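PDB 1J77: HemO from Neisseria meningitidis, which binds heme b through its iron and, as a member of the heme oxygenase family, probably cleaves the porphyrin ring oxidatively. Local coordinates for residues 10-15 with 159-164; 48-53 with 76-81; 113-118 with 151-156; 123-128 with 142-147. All blocks are in the same frame, centred on the assembly; numbering follows the deposited sequence.

The four contacts tie together an all-helical heme oxygenase fold. Contacts 1, 2 and 3 are buried, while contact 4 is partly exposed at its loop end. Contacts 1 and 3 both use helix 149-162: contact 1 joins it to the start of helix 11-32, contact 3 to helix 104-119 on the water side of the heme. Contact 2 lies across the chain's centre from contact 1, and it touches contact 3 through Phe52 and Arg77. Chemistry follows place. Contact 3 combines a buried carboxylate with the heme surface, contact 2 surrounds a histidine ring, contact 1 sets an amide beside a helix N-terminus, and contact 4 is wholly apolar across its two segments.

Contact 1: 10-15 with 159-164; sequences TFAKRL and HLNALN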
# COMPACT_ATOMS: atom_id res chain seq x y z
N THR A 10 -2.23 -21.60 -4.97
CA THR A 10 -3.02 -20.96 -3.90
C THR A 10 -3.43 -19.56 -4.33
O THR A 10 -2.79 -18.97 -5.19
CB THR A 10 -2.22 -20.85 -2.60
OG1 THR A 10 -1.45 -19.64 -2.58
CG2 THR A 10 -1.16 -21.95 -2.51
N PHE A 11 -4.50 -19.05 -3.72
CA PHE A 11 -5.04 -17.73 -4.04
C PHE A 11 -3.99 -16.65 -3.89
O PHE A 11 -3.78 -15.83 -4.82
CB PHE A 11 -6.23 -17.45 -3.09
CG PHE A 11 -6.86 -16.07 -3.26
CD1 PHE A 11 -7.09 -15.52 -4.52
CD2 PHE A 11 -7.25 -15.37 -2.15
CE1 PHE A 11 -7.71 -14.27 -4.64
CE2 PHE A 11 -7.86 -14.12 -2.25
CZ PHE A 11 -8.10 -13.58 -3.50
N ALA A 12 -3.32 -16.64 -2.76
CA ALA A 12 -2.31 -15.65 -2.45
C ALA A 12 -1.18 -15.74 -3.45
O ALA A 12 -0.60 -14.70 -3.80
CB ALA A 12 -1.81 -15.86 -1.00
N LYS A 13 -0.88 -16.93 -3.96
CA LYS A 13 0.23 -17.09 -4.93
C LYS A 13 -0.18 -16.66 -6.31
O LYS A 13 0.67 -16.27 -7.12
CB LYS A 13 0.69 -18.56 -4.98
CG LYS A 13 1.57 -18.90 -3.85
CD LYS A 13 1.94 -20.37 -3.78
CE LYS A 13 2.94 -20.59 -2.66
NZ LYS A 13 3.17 -22.04 -2.39
N ARG A 14 -1.45 -16.76 -6.62
CA ARG A 14 -1.95 -16.36 -7.89
C ARG A 14 -2.00 -14.83 -7.92
O ARG A 14 -1.63 -14.20 -8.94
CB ARG A 14 -3.28 -17.02 -8.18
CG ARG A 14 -3.15 -18.57 -8.28
CD ARG A 14 -4.32 -19.26 -8.96
NE ARG A 14 -5.44 -19.55 -8.05
CZ ARG A 14 -5.46 -20.57 -7.18
NH1 ARG A 14 -6.52 -20.77 -6.39
NH2 ARG A 14 -4.41 -21.36 -7.06
N LEU A 15 -2.41 -14.22 -6.80
CA LEU A 15 -2.42 -12.77 -6.67
C LEU A 15 -1.01 -12.25 -6.96
O LEU A 15 -0.83 -11.33 -7.78
CB LEU A 15 -2.85 -12.35 -5.26
CG LEU A 15 -4.37 -12.24 -5.07
CD1 LEU A 15 -4.70 -12.31 -3.63
CD2 LEU A 15 -4.85 -10.95 -5.65
N HIS A 159 -5.45 -16.31 6.32
CA HIS A 159 -6.82 -15.80 6.32
C HIS A 159 -7.31 -15.50 4.91
O HIS A 159 -8.47 -15.75 4.59
CB HIS A 159 -6.93 -14.55 7.19
CG HIS A 159 -6.73 -14.79 8.65
ND1 HIS A 159 -5.88 -14.02 9.43
CD2 HIS A 159 -7.28 -15.70 9.49
CE1 HIS A 159 -5.92 -14.45 10.67
NE2 HIS A 159 -6.75 -15.48 10.74
N LEU A 160 -6.43 -14.95 4.07
CA LEU A 160 -6.81 -14.67 2.69
C LEU A 160 -7.18 -15.95 1.94
O LEU A 160 -8.22 -16.03 1.27
CB LEU A 160 -5.67 -13.95 1.94
CG LEU A 160 -5.51 -12.45 2.12
CD1 LEU A 160 -4.40 -11.98 1.17
CD2 LEU A 160 -6.81 -11.72 1.87
N ASN A 161 -6.33 -16.97 2.04
CA ASN A 161 -6.58 -18.24 1.39
C ASN A 161 -7.84 -18.92 1.95
O ASN A 161 -8.62 -19.52 1.20
CB ASN A 161 -5.36 -19.13 1.61
CG ASN A 161 -4.17 -18.63 0.85
OD1 ASN A 161 -3.03 -18.70 1.33
ND2 ASN A 161 -4.42 -18.13 -0.34
N ALA A 162 -8.04 -18.75 3.24
CA ALA A 162 -9.18 -19.37 3.93
C ALA A 162 -10.52 -18.72 3.59
O ALA A 162 -11.56 -19.26 3.97
CB ALA A 162 -8.95 -19.37 5.41
N LEU A 163 -10.53 -17.56 2.92
CA LEU A 163 -11.80 -16.99 2.49
C LEU A 163 -12.44 -17.98 1.54
O LEU A 163 -13.64 -17.96 1.32
CB LEU A 163 -11.64 -15.64 1.78
CG LEU A 163 -10.97 -14.55 2.61
CD1 LEU A 163 -10.73 -13.31 1.75
CD2 LEU A 163 -11.71 -14.17 3.91
N ASN A 164 -11.59 -18.85 0.98
CA ASN A 164 -11.99 -19.89 0.06
C ASN A 164 -12.81 -19.33 -1.07
O ASN A 164 -13.85 -19.87 -1.42
CB ASN A 164 -12.71 -21.03 0.78
CG ASN A 164 -11.75 -22.05 1.33
OD1 ASN A 164 -10.79 -22.44 0.66
ND2 ASN A 164 -11.97 -22.44 2.58
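The backbones come closest at Phe11 and Asn161, whose CA atoms are 5.7 Å apart, so the first turn of helix 11-32 rests against the last turn of helix 149-162. Thr10 is the N-cap of the first helix. Its OG1 sits in the crowded position between the backbone N and the carbonyl carbon (chi1 87°) and there accepts from Lys13 N, at 3.1 Å with an N-H...O angle of 147°. Phe11 has CG anti to the backbone N, chi1 177°, which sends the ring across to the partner helix. The ring meets it edge-on: CD2 of Phe11 lies 3.6 Å from Leu160 O, near the ring plane. One ring face is occupied from within its own helix by Leu15 CD1, 3.6 Å above the plane of Phe11 and displaced toward the rim. Of its segment, Asn161 is the residue most buried by the start of helix 11-32, its carboxamide lying over the helix start with CG 4.1 Å from Ala12 CB. Leu160, also buried, turns CB toward the same turn and packs near the side chain of Tyr112. Glu170 of helix 167-192 makes a salt bridge with Arg14, and the same helix touches Phe11 and Leu15. The chemistry is therefore split: an aromatic edge, whose hydrogens carry slight positive charge, probably favours the Leu160 carbonyl, while a polar amide sits where the helix start gathers backbone N-H groups, one of them taken up by the Thr10 cap.

Contact 2: 48-53 with 76-81; sequences LQSVFH and ARYDAV
Gln49, the first contributor along helix 39-60, touches through its base: CB lies 3.9 Å from Val81 CG1, whereas the chain bends at chi2 and carries its amide off, where OE1 bonds to His141. Ser50 follows with its backbone as well as its side chain. Its N is 3.7 Å from Val81 CG1, and its OG, anti to the backbone N, meets the edge of the Tyr78 ring in plane, 3.8 Å from CE1. Two residues on, Phe52 touches the heme, and its CD2 covers the centre of one face of the His53 ring. His53 makes the largest contribution. CG beside the backbone N (chi1 -80°) folds the imidazole back along its helix, so that ND1 donates to Gln49 O at 3.2 Å, with the donor 35° out of the carbonyl plane. Gln49 O also takes the backbone bond from His53 N; the ND1 bond is the one that helps fix the ring's rotation. Over the other face, Arg77 CB makes a CH-pi contact, 4.1 Å from the His53 centroid and 25° off the normal. Arg77 NE goes on to a weak hydrogen bond with Asn118 of helix 104-119. His53 is thus held with Phe52 CD2 over one face and the Arg77 CB methylene over the other, its ND1 proton committed to its own helix, and the guanidinium nearby, NE lying 6.1 Å from His53 NE2, would if anything disfavour a charged imidazole.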
# COMPACT_ATOMS: atom_id res chain seq x y z
N LEU A 48 1.14 11.00 -0.89
CA LEU A 48 0.77 9.88 -1.71
C LEU A 48 0.33 8.69 -0.82
O LEU A 48 -0.74 8.11 -1.05
CB LEU A 48 1.93 9.51 -2.64
CG LEU A 48 2.04 8.05 -3.07
CD1 LEU A 48 0.89 7.75 -4.00
CD2 LEU A 48 3.43 7.84 -3.74
N GLN A 49 1.14 8.36 0.19
CA GLN A 49 0.83 7.29 1.10
C GLN A 49 -0.50 7.58 1.82
O GLN A 49 -1.31 6.67 2.04
CB GLN A 49 1.97 7.09 2.14
CG GLN A 49 3.31 6.63 1.57
CD GLN A 49 3.32 5.15 1.32
OE1 GLN A 49 3.90 4.37 2.11
NE2 GLN A 49 2.71 4.73 0.21
N SER A 50 -0.73 8.83 2.19
CA SER A 50 -2.01 9.21 2.87
C SER A 50 -3.24 8.90 2.05
O SER A 50 -4.24 8.35 2.57
CB SER A 50 -2.05 10.72 3.23
OG SER A 50 -3.27 11.02 3.88
N VAL A 51 -3.19 9.21 0.78
CA VAL A 51 -4.32 9.01 -0.11
C VAL A 51 -4.57 7.53 -0.29
O VAL A 51 -5.73 7.05 -0.23
CB VAL A 51 -4.10 9.68 -1.49
CG1 VAL A 51 -5.22 9.37 -2.47
CG2 VAL A 51 -3.98 11.15 -1.31
N PHE A 52 -3.52 6.79 -0.55
CA PHE A 52 -3.69 5.35 -0.73
C PHE A 52 -4.29 4.69 0.53
O PHE A 52 -5.21 3.86 0.45
CB PHE A 52 -2.39 4.65 -1.13
CG PHE A 52 -2.58 3.17 -1.34
CD1 PHE A 52 -3.19 2.69 -2.49
CD2 PHE A 52 -2.15 2.29 -0.41
CE1 PHE A 52 -3.38 1.32 -2.67
CE2 PHE A 52 -2.35 0.92 -0.62
CZ PHE A 52 -2.95 0.49 -1.72
N HIS A 53 -3.72 5.00 1.68
CA HIS A 53 -4.20 4.37 2.91
C HIS A 53 -5.60 4.87 3.29
O HIS A 53 -6.40 4.12 3.83
CB HIS A 53 -3.17 4.53 4.02
CG HIS A 53 -2.08 3.54 3.89
ND1 HIS A 53 -0.84 3.79 3.31
CD2 HIS A 53 -2.10 2.21 4.15
CE1 HIS A 53 -0.13 2.68 3.31
NE2 HIS A 53 -0.88 1.70 3.79
N ALA A 76 -4.73 -1.30 9.88
CA ALA A 76 -4.69 -0.09 9.04
C ALA A 76 -3.60 0.90 9.42
O ALA A 76 -3.28 1.10 10.60
CB ALA A 76 -6.04 0.60 9.03
N ARG A 77 -3.00 1.53 8.40
CA ARG A 77 -1.89 2.46 8.63
C ARG A 77 -2.20 3.93 8.37
O ARG A 77 -1.34 4.78 8.41
CB ARG A 77 -0.74 2.08 7.70
CG ARG A 77 -0.27 0.67 7.80
CD ARG A 77 0.49 0.40 9.03
NE ARG A 77 1.32 -0.78 8.89
CZ ARG A 77 1.74 -1.53 9.90
NH1 ARG A 77 1.39 -1.22 11.14
NH2 ARG A 77 2.51 -2.58 9.67
N TYR A 78 -3.44 4.24 8.06
CA TYR A 78 -3.77 5.62 7.80
C TYR A 78 -3.49 6.53 8.96
O TYR A 78 -2.96 7.62 8.78
CB TYR A 78 -5.25 5.67 7.39
CG TYR A 78 -5.84 7.01 7.07
CD1 TYR A 78 -5.21 7.93 6.25
CD2 TYR A 78 -7.10 7.33 7.55
CE1 TYR A 78 -5.76 9.12 5.98
CE2 TYR A 78 -7.69 8.53 7.25
CZ TYR A 78 -7.03 9.42 6.48
OH TYR A 78 -7.64 10.62 6.21
N ASP A 79 -3.82 6.11 10.17
CA ASP A 79 -3.55 6.95 11.33
C ASP A 79 -2.03 7.24 11.45
O ASP A 79 -1.62 8.40 11.66
CB ASP A 79 -4.08 6.29 12.62
CG ASP A 79 -5.61 6.29 12.75
OD1 ASP A 79 -6.29 7.23 12.25
OD2 ASP A 79 -6.18 5.38 13.42
N ALA A 80 -1.23 6.19 11.22
CA ALA A 80 0.24 6.31 11.33
C ALA A 80 0.79 7.27 10.28
O ALA A 80 1.57 8.13 10.62
CB ALA A 80 0.90 4.93 11.25
N VAL A 81 0.38 7.15 9.01
CA VAL A 81 0.83 8.11 7.98
C VAL A 81 0.41 9.53 8.32
O VAL A 81 1.11 10.49 8.06
CB VAL A 81 0.25 7.85 6.53
CG1 VAL A 81 0.92 8.78 5.50
CG2 VAL A 81 0.46 6.46 6.10

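Contact 3: 113-118 with 151-156; sequences CAEGSN and KHWRAF. With HEM (protoporphyrin IX containing Fe), chain B.
Glu115 carries this contact between two nearly antiparallel helices, whose short segments have axes 10.3 Å apart and directions 156° apart. Its CB lies over the rim of the Phe156 ring, 3.7 Å from CE2. CG comes next, anti to the backbone N, and sits almost exactly above the ring centre: a CH-pi contact 3.6 Å from the Phe156 centroid and 3° off the normal. A bend at chi2 then turns the carboxylate away from the ring and toward His152. There OE2 accepts from His152 NE2 at 3.1 Å, a weak bond with an N-H...O angle of 120°, the carboxylate and imidazole planes standing nearly perpendicular. The other oxygen, OE1, bonds to Tyr60 of helix 39-60, while His152 is stacked on His145.

Beside this pair the Trp153 indole slides along the helix backbone, CZ3 reaching to 3.4 Å from Gly116 N. Without a side chain, Gly116 lets the backbone lie directly on the porphyrin, its C atom 3.3 Å from HEM C2D. Trp153 CZ2 also approaches a heme propionate, 3.6 Å from HEM O1D. Helix 104-119 lies on the distal side, where a water is bound to FE at 1.9 Å and faces Ser117 O; His23, outside both segments, is the protein's axial ligand.

The outcome is a buried carboxylate that spends its hydrocarbon part on an aromatic face, one oxygen on Tyr60 and the other, weakly, on His152; if ionised, it would tend to favour a protonated His152.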
# COMPACT_ATOMS: atom_id res chain seq x y z
N CYS A 113 -3.16 -5.64 -1.72
CA CYS A 113 -2.17 -4.63 -2.16
C CYS A 113 -1.72 -3.82 -0.97
O CYS A 113 -0.53 -3.66 -0.73
CB CYS A 113 -2.83 -3.76 -3.18
SG CYS A 113 -1.81 -2.56 -3.92
N ALA A 114 -2.66 -3.28 -0.18
CA ALA A 114 -2.24 -2.51 0.95
C ALA A 114 -1.49 -3.30 2.02
O ALA A 114 -0.54 -2.79 2.62
CB ALA A 114 -3.46 -1.77 1.61
N GLU A 115 -1.94 -4.53 2.28
CA GLU A 115 -1.32 -5.27 3.34
C GLU A 115 0.08 -5.77 2.90
O GLU A 115 1.03 -5.74 3.70
CB GLU A 115 -2.25 -6.36 3.87
CG GLU A 115 -1.78 -6.92 5.22
CD GLU A 115 -1.57 -5.90 6.30
OE1 GLU A 115 -2.39 -4.97 6.46
OE2 GLU A 115 -0.59 -6.02 7.04
N GLY A 116 0.20 -6.18 1.65
CA GLY A 116 1.50 -6.53 1.14
C GLY A 116 2.49 -5.38 1.12
O GLY A 116 3.68 -5.62 1.28
N SER A 117 2.04 -4.15 1.02
CA SER A 117 2.92 -3.01 1.02
C SER A 117 3.67 -2.86 2.35
O SER A 117 4.77 -2.29 2.39
CB SER A 117 2.13 -1.75 0.68
OG SER A 117 1.42 -1.20 1.80
N ASN A 118 3.09 -3.36 3.43
CA ASN A 118 3.72 -3.29 4.73
C ASN A 118 4.77 -4.37 4.79
O ASN A 118 5.86 -4.17 5.33
CB ASN A 118 2.66 -3.46 5.83
CG ASN A 118 1.60 -2.34 5.82
OD1 ASN A 118 1.91 -1.15 5.59
ND2 ASN A 118 0.33 -2.71 6.06
N LYS A 151 6.11 -12.79 10.01
CA LYS A 151 5.18 -13.53 10.85
C LYS A 151 3.78 -13.05 10.58
O LYS A 151 2.86 -13.85 10.38
CB LYS A 151 5.51 -13.36 12.34
CG LYS A 151 6.59 -14.30 12.84
CD LYS A 151 6.25 -15.78 12.64
CE LYS A 151 7.26 -16.66 13.38
NZ LYS A 151 7.55 -17.96 12.72
N HIS A 152 3.64 -11.73 10.54
CA HIS A 152 2.36 -11.07 10.32
C HIS A 152 1.78 -11.39 8.95
O HIS A 152 0.60 -11.75 8.83
CB HIS A 152 2.55 -9.58 10.55
CG HIS A 152 1.31 -8.77 10.39
ND1 HIS A 152 0.11 -9.12 10.98
CD2 HIS A 152 1.08 -7.62 9.71
CE1 HIS A 152 -0.81 -8.23 10.63
NE2 HIS A 152 -0.24 -7.30 9.88
N TRP A 153 2.59 -11.27 7.90
CA TRP A 153 2.14 -11.54 6.54
C TRP A 153 1.69 -12.98 6.34
O TRP A 153 0.64 -13.23 5.73
CB TRP A 153 3.27 -11.15 5.53
CG TRP A 153 2.99 -11.50 4.15
CD1 TRP A 153 3.59 -12.45 3.42
CD2 TRP A 153 2.05 -10.85 3.28
NE1 TRP A 153 3.05 -12.51 2.16
CE2 TRP A 153 2.10 -11.52 2.04
CE3 TRP A 153 1.10 -9.82 3.45
CZ2 TRP A 153 1.28 -11.18 0.98
CZ3 TRP A 153 0.32 -9.48 2.40
CH2 TRP A 153 0.39 -10.15 1.19
N ARG A 154 2.47 -13.96 6.83
CA ARG A 154 2.10 -15.36 6.69
C ARG A 154 0.73 -15.62 7.36
O ARG A 154 -0.11 -16.32 6.81
CB ARG A 154 3.22 -16.22 7.30
CG ARG A 154 4.53 -16.02 6.54
CD ARG A 154 5.70 -16.93 6.95
NE ARG A 154 6.93 -16.15 7.04
CZ ARG A 154 7.59 -15.91 8.17
NH1 ARG A 154 7.18 -16.45 9.31
NH2 ARG A 154 8.69 -15.16 8.17
N ALA A 155 0.49 -15.00 8.50
CA ALA A 155 -0.82 -15.15 9.17
C ALA A 155 -1.90 -14.58 8.28
O ALA A 155 -2.92 -15.24 7.97
CB ALA A 155 -0.82 -14.44 10.50
N PHE A 156 -1.66 -13.36 7.80
CA PHE A 156 -2.61 -12.70 6.95
C PHE A 156 -2.89 -13.57 5.75
O PHE A 156 -4.05 -13.77 5.34
CB PHE A 156 -2.03 -11.36 6.48
CG PHE A 156 -3.01 -10.53 5.72
CD1 PHE A 156 -4.04 -9.88 6.38
CD2 PHE A 156 -2.92 -10.42 4.33
CE1 PHE A 156 -4.94 -9.14 5.68
CE2 PHE A 156 -3.83 -9.66 3.64
CZ PHE A 156 -4.84 -9.04 4.30
CHA HEM B . 6.11 -7.21 -1.49
CHB HEM B . 9.61 -3.95 -2.25
CHC HEM B . 6.22 -0.48 -2.80
CHD HEM B . 2.73 -3.87 -2.52
C1A HEM B . 7.35 -6.61 -1.55
C2A HEM B . 8.64 -7.24 -1.21
C3A HEM B . 9.58 -6.32 -1.43
C4A HEM B . 8.95 -5.10 -1.92
CMA HEM B . 11.10 -6.52 -1.22
CAA HEM B . 8.93 -8.66 -0.64
CBA HEM B . 9.03 -8.56 0.88
CGA HEM B . 9.16 -9.93 1.53
O1A HEM B . 8.80 -10.94 0.87
O2A HEM B . 9.64 -9.98 2.70
C1B HEM B . 9.01 -2.72 -2.46
C2B HEM B . 9.72 -1.48 -2.65
C3B HEM B . 8.78 -0.50 -2.84
C4B HEM B . 7.47 -1.12 -2.69
CMB HEM B . 11.27 -1.41 -2.63
CAB HEM B . 9.01 1.00 -3.03
CBB HEM B . 10.06 1.46 -3.71
C1C HEM B . 5.00 -1.09 -2.71
C2C HEM B . 3.71 -0.42 -2.73
C3C HEM B . 2.75 -1.36 -2.71
C4C HEM B . 3.37 -2.65 -2.57
CMC HEM B . 3.54 1.10 -2.89
CAC HEM B . 1.24 -1.19 -2.74
CBC HEM B . 0.72 -0.05 -3.19
C1D HEM B . 3.35 -5.04 -2.23
C2D HEM B . 2.63 -6.28 -2.08
C3D HEM B . 3.66 -7.32 -1.79
C4D HEM B . 4.91 -6.61 -1.77
CMD HEM B . 1.11 -6.45 -2.22
CAD HEM B . 3.45 -8.81 -1.47
CBD HEM B . 3.92 -9.71 -2.58
CGD HEM B . 3.52 -11.10 -2.13
O1D HEM B . 2.37 -11.49 -2.42
O2D HEM B . 4.39 -11.82 -1.55
NA HEM B . 7.59 -5.32 -1.96
NB HEM B . 7.65 -2.47 -2.53
NC HEM B . 4.74 -2.43 -2.60
ND HEM B . 4.73 -5.24 -2.05
FE HEM B . 6.18 -3.90 -2.39
O HOH W 1 6.03 -3.52 -0.48

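Contact 4: 123-128 with 142-147; sequences FLFKHA and LAPHPD
Phe125 and Leu142 form the tight part of the contact, their CA atoms 5.4 Å apart, and their side chains slide past each other in opposite directions. Phe125 has CG anti to the backbone N, chi1 -168°, which lays its ring along the loop. CD1 of the ring is 3.7 Å from Leu142 CB, and Ala143 CA stands over one face, 3.9 Å from the Phe125 centroid and 14° off the normal, a CH-pi contact. Leu142 drives its branches the other way: CD1 fits 4.2 Å from Ala128 CB, while CD2 reaches 4.1 Å from Leu124 CB.

The far side is looser. Exposed Pro144 offers its CD to Phe125 CE2 at 3.9 Å, the two side chains crossing at about a right angle, and beyond it the chain departs. His145 and Asp147 hold their own turn instead, Asp147 N donating to His145 ND1 at 3.0 Å, in the ring plane.

Leu124 also touches the heme, so the buried end reaches the pocket wall. Helix 39-60 closes that end through Tyr42 and Phe45, and Arg149 of helix 149-162 bonds to Leu142 O and packs on Phe125 and Pro144.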
# COMPACT_ATOMS: atom_id res chain seq x y z
N PHE A 123 12.63 -1.78 3.03
CA PHE A 123 13.62 -1.00 2.27
C PHE A 123 13.31 0.46 2.46
O PHE A 123 14.18 1.28 2.72
CB PHE A 123 13.57 -1.39 0.80
CG PHE A 123 14.47 -0.60 -0.07
CD1 PHE A 123 15.77 -1.02 -0.31
CD2 PHE A 123 14.00 0.55 -0.68
CE1 PHE A 123 16.62 -0.29 -1.13
CE2 PHE A 123 14.85 1.29 -1.49
CZ PHE A 123 16.15 0.86 -1.72
N LEU A 124 12.04 0.84 2.35
CA LEU A 124 11.68 2.22 2.52
C LEU A 124 11.98 2.70 3.94
O LEU A 124 12.37 3.85 4.13
CB LEU A 124 10.20 2.43 2.21
CG LEU A 124 9.76 2.26 0.76
CD1 LEU A 124 8.29 2.25 0.78
CD2 LEU A 124 10.29 3.36 -0.16
N PHE A 125 11.70 1.83 4.92
CA PHE A 125 11.98 2.18 6.32
C PHE A 125 13.47 2.42 6.49
O PHE A 125 13.92 3.37 7.16
CB PHE A 125 11.51 1.06 7.26
CG PHE A 125 11.48 1.43 8.72
CD1 PHE A 125 10.83 2.57 9.15
CD2 PHE A 125 12.06 0.59 9.66
CE1 PHE A 125 10.79 2.89 10.49
CE2 PHE A 125 12.01 0.91 11.02
CZ PHE A 125 11.37 2.05 11.42
N LYS A 126 14.28 1.55 5.90
CA LYS A 126 15.74 1.74 6.00
C LYS A 126 16.16 3.10 5.44
O LYS A 126 16.96 3.82 6.04
CB LYS A 126 16.52 0.63 5.30
CG LYS A 126 17.99 0.96 5.08
CD LYS A 126 18.69 -0.08 4.27
CE LYS A 126 20.15 0.37 4.07
NZ LYS A 126 21.12 -0.72 3.98
N HIS A 127 15.59 3.49 4.30
CA HIS A 127 16.01 4.75 3.71
C HIS A 127 15.46 6.01 4.38
O HIS A 127 16.08 7.07 4.36
CB HIS A 127 15.75 4.71 2.19
CG HIS A 127 16.83 3.99 1.47
ND1 HIS A 127 16.85 2.62 1.32
CD2 HIS A 127 18.00 4.44 0.99
CE1 HIS A 127 17.98 2.27 0.72
NE2 HIS A 127 18.67 3.36 0.47
N ALA A 128 14.28 5.88 5.00
CA ALA A 128 13.72 6.95 5.78
C ALA A 128 14.61 7.26 7.01
O ALA A 128 14.77 8.43 7.38
CB ALA A 128 12.29 6.55 6.25
N LEU A 142 5.87 3.07 8.30
CA LEU A 142 6.78 2.12 7.67
C LEU A 142 7.42 1.15 8.63
O LEU A 142 8.05 0.18 8.22
CB LEU A 142 7.90 2.89 6.94
CG LEU A 142 7.52 3.78 5.75
CD1 LEU A 142 8.70 4.67 5.24
CD2 LEU A 142 6.98 2.98 4.62
N ALA A 143 7.23 1.39 9.92
CA ALA A 143 7.80 0.50 10.92
C ALA A 143 7.19 -0.90 10.83
O ALA A 143 6.03 -1.09 10.38
CB ALA A 143 7.60 1.08 12.27
N PRO A 144 7.97 -1.89 11.21
CA PRO A 144 7.57 -3.29 11.10
C PRO A 144 6.45 -3.65 12.05
O PRO A 144 6.38 -3.05 13.12
CB PRO A 144 8.83 -4.06 11.53
CG PRO A 144 9.77 -3.11 11.97
CD PRO A 144 9.28 -1.71 11.85
N HIS A 145 5.58 -4.59 11.69
CA HIS A 145 4.55 -5.03 12.64
C HIS A 145 5.30 -5.52 13.88
O HIS A 145 6.34 -6.18 13.74
CB HIS A 145 3.70 -6.15 12.04
CG HIS A 145 2.52 -6.53 12.88
ND1 HIS A 145 2.67 -7.20 14.07
CD2 HIS A 145 1.19 -6.34 12.71
CE1 HIS A 145 1.47 -7.38 14.62
NE2 HIS A 145 0.56 -6.88 13.80
N PRO A 146 4.80 -5.21 15.08
CA PRO A 146 5.46 -5.61 16.33
C PRO A 146 5.82 -7.10 16.44
O PRO A 146 6.72 -7.48 17.20
CB PRO A 146 4.44 -5.24 17.41
CG PRO A 146 3.68 -4.09 16.83
CD PRO A 146 3.59 -4.40 15.34
N ASP A 147 5.14 -7.95 15.69
CA ASP A 147 5.41 -9.37 15.70
C ASP A 147 6.41 -9.76 14.61
O ASP A 147 6.81 -10.93 14.51
CB ASP A 147 4.11 -10.14 15.48
CG ASP A 147 3.09 -9.88 16.57
OD1 ASP A 147 1.90 -10.21 16.36
OD2 ASP A 147 3.39 -9.29 17.63